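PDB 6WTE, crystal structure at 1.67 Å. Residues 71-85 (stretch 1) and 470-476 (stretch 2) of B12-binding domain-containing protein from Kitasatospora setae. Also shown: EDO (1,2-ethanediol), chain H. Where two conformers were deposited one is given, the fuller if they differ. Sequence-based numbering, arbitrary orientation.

Stretch 1 (71-85) TDTVYAFEQRPFVGE
Stretch 2 470-476: NFRLVCY

Residues 71-85 of the B12-binding domain-containing protein form a folded loop that enters a helix at Val83; residues 470-476 run extended beside it and become strand by Cys475. No clear direct hydrogen bond joins them, so packing and one bridging water hold the contact, which buries 423 Å². The register is antiparallel: Ala76 CA lies 6.1 Å from Cys475 CA, Gln79 CA 5.9 Å from Leu473 CA, and Pro81, Val83 and Gly84 reach Phe471. Side chains of stretch 2 alternate, with Phe471, Leu473 and Cys475 (all chi1 m) toward stretch 1 and Arg472, Val474 and Tyr476 away.

Thr71 O accepts Phe82 N at 2.7 Å, and Thr73 N donates to Arg80 O at 3.1 Å, tying the loop's two arms together. Asp72 (p) accepts Thr71 OG1 on OD1 (2.8 Å) and Val74 N on OD2 (2.9 Å); its CB rests 3.7 Å from Leu473 CD2. Val74 (phi/psi 74/2) turns the chain, and Val74 and Tyr75 point away. Residues 76-78 have helical phi/psi without the regular helix bonds; at their start, Ala76 CB lies 3.9 Å from Cys475 SG. Gln79 (55/56; chi1 m, chi2 t) folds back so that NE2 donates to Ala76 O (3.0 Å), placing NE2 3.4 Å from Cys475 SG. Its OE1 sits 3.3 Å from Leu473 O, two acceptors that cannot bond; instead a water donates to Gln79 OE1 (2.8 Å) and accepts from Leu473 N (3.0 Å). Arg80 (t) points away.

Pro81, C-gamma endo, covers one face of Phe471: CG stands 3.6 Å from the ring centroid, 5° off the normal, a CH-pi contact. Val83 CG2 meets the ring edge at Phe471 CE1 (3.5 Å), and Gly84 N approaches Phe471 CZ (3.7 Å). Away from this interface, ethanediol O1 and O2 donate to Glu85 OE1 (2.7 Å) and OE2 (2.4 Å, very short), respectively.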

# COMPACT_ATOMS: atom_id res chain seq x y z
N THR A 71 -2.28 2.82 -7.68
CA THR A 71 -2.64 3.76 -8.74
C THR A 71 -1.44 4.12 -9.60
O THR A 71 -1.59 4.35 -10.80
CB THR A 71 -3.22 5.04 -8.13
OG1 THR A 71 -2.27 5.59 -7.20
CG2 THR A 71 -4.51 4.74 -7.41
N ASP A 72 -0.26 4.18 -8.99
CA ASP A 72 1.00 4.50 -9.65
C ASP A 72 2.11 4.00 -8.75
O ASP A 72 1.86 3.44 -7.69
CB ASP A 72 1.12 6.01 -9.95
CG ASP A 72 1.06 6.87 -8.71
OD1 ASP A 72 -0.02 6.96 -8.09
OD2 ASP A 72 2.10 7.49 -8.35
N THR A 73 3.36 4.22 -9.18
CA THR A 73 4.48 3.76 -8.36
C THR A 73 4.65 4.59 -7.10
O THR A 73 5.32 4.13 -6.17
CB THR A 73 5.79 3.79 -9.16
OG1 THR A 73 6.14 5.15 -9.45
CG2 THR A 73 5.64 3.01 -10.46
N VAL A 74 4.09 5.80 -7.06
CA VAL A 74 4.08 6.69 -5.89
C VAL A 74 5.47 7.30 -5.69
O VAL A 74 5.69 8.11 -4.78
CB VAL A 74 3.54 5.93 -4.65
CG1 VAL A 74 3.65 6.72 -3.36
CG2 VAL A 74 2.07 5.59 -4.89
N TYR A 75 6.41 6.99 -6.59
CA TYR A 75 7.70 7.68 -6.61
C TYR A 75 7.50 9.04 -7.25
O TYR A 75 7.15 9.13 -8.43
CB TYR A 75 8.74 6.88 -7.39
CG TYR A 75 9.33 5.70 -6.67
CD1 TYR A 75 10.05 5.86 -5.49
CD2 TYR A 75 9.21 4.42 -7.19
CE1 TYR A 75 10.61 4.78 -4.83
CE2 TYR A 75 9.77 3.33 -6.54
CZ TYR A 75 10.47 3.51 -5.37
OH TYR A 75 11.02 2.43 -4.72
N ALA A 76 7.74 10.12 -6.49
CA ALA A 76 7.40 11.45 -6.96
C ALA A 76 8.20 11.86 -8.19
O ALA A 76 7.69 12.58 -9.05
CB ALA A 76 7.60 12.48 -5.84
N PHE A 77 9.45 11.42 -8.30
CA PHE A 77 10.25 11.78 -9.46
C PHE A 77 9.87 10.98 -10.70
O PHE A 77 10.22 11.39 -11.81
CB PHE A 77 11.74 11.60 -9.16
CG PHE A 77 12.06 10.31 -8.46
CD1 PHE A 77 11.96 10.21 -7.08
CD2 PHE A 77 12.44 9.19 -9.18
CE1 PHE A 77 12.24 9.02 -6.43
CE2 PHE A 77 12.73 8.00 -8.54
CZ PHE A 77 12.63 7.92 -7.16
N GLU A 78 9.12 9.89 -10.55
CA GLU A 78 8.79 9.01 -11.66
C GLU A 78 7.44 9.32 -12.29
O GLU A 78 7.35 9.51 -13.50
CB GLU A 78 8.81 7.55 -11.21
CG GLU A 78 8.71 6.57 -12.37
CD GLU A 78 8.74 5.12 -11.93
OE1 GLU A 78 8.73 4.87 -10.71
OE2 GLU A 78 8.76 4.24 -12.82
N GLN A 79 6.38 9.38 -11.48
CA GLN A 79 5.03 9.66 -11.96
C GLN A 79 4.64 8.68 -13.06
O GLN A 79 4.27 9.06 -14.18
CB GLN A 79 4.93 11.12 -12.42
CG GLN A 79 5.09 12.08 -11.25
CD GLN A 79 5.28 13.51 -11.69
OE1 GLN A 79 4.73 13.94 -12.70
NE2 GLN A 79 6.09 14.25 -10.94
N ARG A 80 4.73 7.40 -12.71
CA ARG A 80 4.36 6.33 -13.62
C ARG A 80 3.04 5.72 -13.17
O ARG A 80 3.00 5.01 -12.16
CB ARG A 80 5.44 5.25 -13.69
CG ARG A 80 5.00 4.02 -14.48
CD ARG A 80 6.17 3.28 -15.10
NE ARG A 80 5.71 2.12 -15.86
CZ ARG A 80 5.67 0.88 -15.39
NH1 ARG A 80 6.08 0.63 -14.15
NH2 ARG A 80 5.24 -0.11 -16.15
N PRO A 81 1.94 5.99 -13.87
CA PRO A 81 0.64 5.47 -13.44
C PRO A 81 0.42 4.02 -13.84
O PRO A 81 1.00 3.52 -14.80
CB PRO A 81 -0.35 6.37 -14.18
CG PRO A 81 0.35 6.70 -15.44
CD PRO A 81 1.82 6.82 -15.08
N PHE A 82 -0.42 3.35 -13.06
CA PHE A 82 -0.93 2.03 -13.41
C PHE A 82 -2.39 2.04 -13.85
O PHE A 82 -2.84 1.06 -14.45
CB PHE A 82 -0.81 1.06 -12.22
CG PHE A 82 0.61 0.80 -11.78
CD1 PHE A 82 1.52 0.23 -12.66
CD2 PHE A 82 1.01 1.08 -10.49
CE1 PHE A 82 2.82 -0.03 -12.25
CE2 PHE A 82 2.31 0.83 -10.08
CZ PHE A 82 3.21 0.28 -10.96
N VAL A 83 -3.14 3.11 -13.58
CA VAL A 83 -4.59 3.06 -13.80
C VAL A 83 -4.93 2.99 -15.29
O VAL A 83 -5.99 2.48 -15.65
CB VAL A 83 -5.29 4.26 -13.13
CG1 VAL A 83 -5.05 4.25 -11.63
CG2 VAL A 83 -4.82 5.56 -13.75
N GLY A 84 -4.06 3.49 -16.17
CA GLY A 84 -4.30 3.33 -17.59
C GLY A 84 -4.22 1.87 -18.02
O GLY A 84 -5.06 1.40 -18.80
N GLU A 85 -3.23 1.14 -17.51
CA GLU A 85 -3.15 -0.29 -17.75
C GLU A 85 -4.33 -1.03 -17.12
O GLU A 85 -4.84 -2.00 -17.69
CB GLU A 85 -1.83 -0.85 -17.21
CG GLU A 85 -0.61 -0.34 -17.95
CD GLU A 85 0.68 -0.86 -17.33
OE1 GLU A 85 1.02 -0.42 -16.21
OE2 GLU A 85 1.33 -1.72 -17.95
N ASN A 470 -5.48 14.17 -19.69
CA ASN A 470 -4.14 13.61 -19.80
C ASN A 470 -3.58 13.32 -18.41
O ASN A 470 -3.93 13.98 -17.43
CB ASN A 470 -3.21 14.57 -20.53
CG ASN A 470 -3.73 14.94 -21.91
OD1 ASN A 470 -4.09 16.09 -22.16
ND2 ASN A 470 -3.76 13.97 -22.81
N PHE A 471 -2.71 12.31 -18.33
CA PHE A 471 -2.05 12.02 -17.07
C PHE A 471 -1.23 13.22 -16.61
O PHE A 471 -0.42 13.77 -17.37
CB PHE A 471 -1.14 10.80 -17.20
CG PHE A 471 -1.87 9.50 -17.02
CD1 PHE A 471 -2.64 9.27 -15.89
CD2 PHE A 471 -1.79 8.52 -17.99
CE1 PHE A 471 -3.30 8.07 -15.72
CE2 PHE A 471 -2.46 7.32 -17.84
CZ PHE A 471 -3.22 7.10 -16.70
N ARG A 472 -1.44 13.63 -15.37
CA ARG A 472 -0.76 14.77 -14.77
C ARG A 472 -0.74 14.49 -13.27
O ARG A 472 -1.54 15.02 -12.49
CB ARG A 472 -1.46 16.09 -15.11
CG ARG A 472 -0.59 17.31 -14.96
CD ARG A 472 -0.78 17.99 -13.62
NE ARG A 472 -2.02 18.76 -13.55
CZ ARG A 472 -3.13 18.34 -12.95
NH1 ARG A 472 -3.15 17.15 -12.37
NH2 ARG A 472 -4.20 19.11 -12.92
N LEU A 473 0.16 13.59 -12.87
CA LEU A 473 0.27 13.14 -11.49
C LEU A 473 0.92 14.23 -10.65
O LEU A 473 2.06 14.62 -10.93
CB LEU A 473 1.07 11.84 -11.40
CG LEU A 473 0.33 10.54 -11.69
CD1 LEU A 473 -0.26 10.51 -13.10
CD2 LEU A 473 1.27 9.36 -11.48
N VAL A 474 0.20 14.71 -9.64
CA VAL A 474 0.59 15.90 -8.88
C VAL A 474 1.49 15.50 -7.71
O VAL A 474 1.26 14.47 -7.06
CB VAL A 474 -0.66 16.64 -8.39
CG1 VAL A 474 -0.28 17.79 -7.51
CG2 VAL A 474 -1.46 17.14 -9.59
N CYS A 475 2.51 16.32 -7.44
CA CYS A 475 3.48 16.08 -6.38
C CYS A 475 3.76 17.37 -5.61
O CYS A 475 3.48 18.47 -6.09
CB CYS A 475 4.82 15.57 -6.93
SG CYS A 475 4.66 14.03 -7.85
N TYR A 476 4.32 17.20 -4.42
CA TYR A 476 4.90 18.29 -3.65
C TYR A 476 6.38 18.00 -3.44
O TYR A 476 6.77 16.86 -3.15
CB TYR A 476 4.23 18.47 -2.29
CG TYR A 476 4.86 19.60 -1.49
CD1 TYR A 476 4.43 20.91 -1.65
CD2 TYR A 476 5.90 19.36 -0.60
CE1 TYR A 476 5.00 21.95 -0.95
CE2 TYR A 476 6.48 20.39 0.11
CZ TYR A 476 6.03 21.68 -0.06
OH TYR A 476 6.61 22.71 0.64
C1 EDO H . 3.22 -2.94 -14.67
O1 EDO H . 1.84 -2.61 -14.84
C2 EDO H . 3.80 -3.38 -16.01
O2 EDO H . 3.44 -2.43 -17.02
O HOH W 1 2.69 13.19 -14.40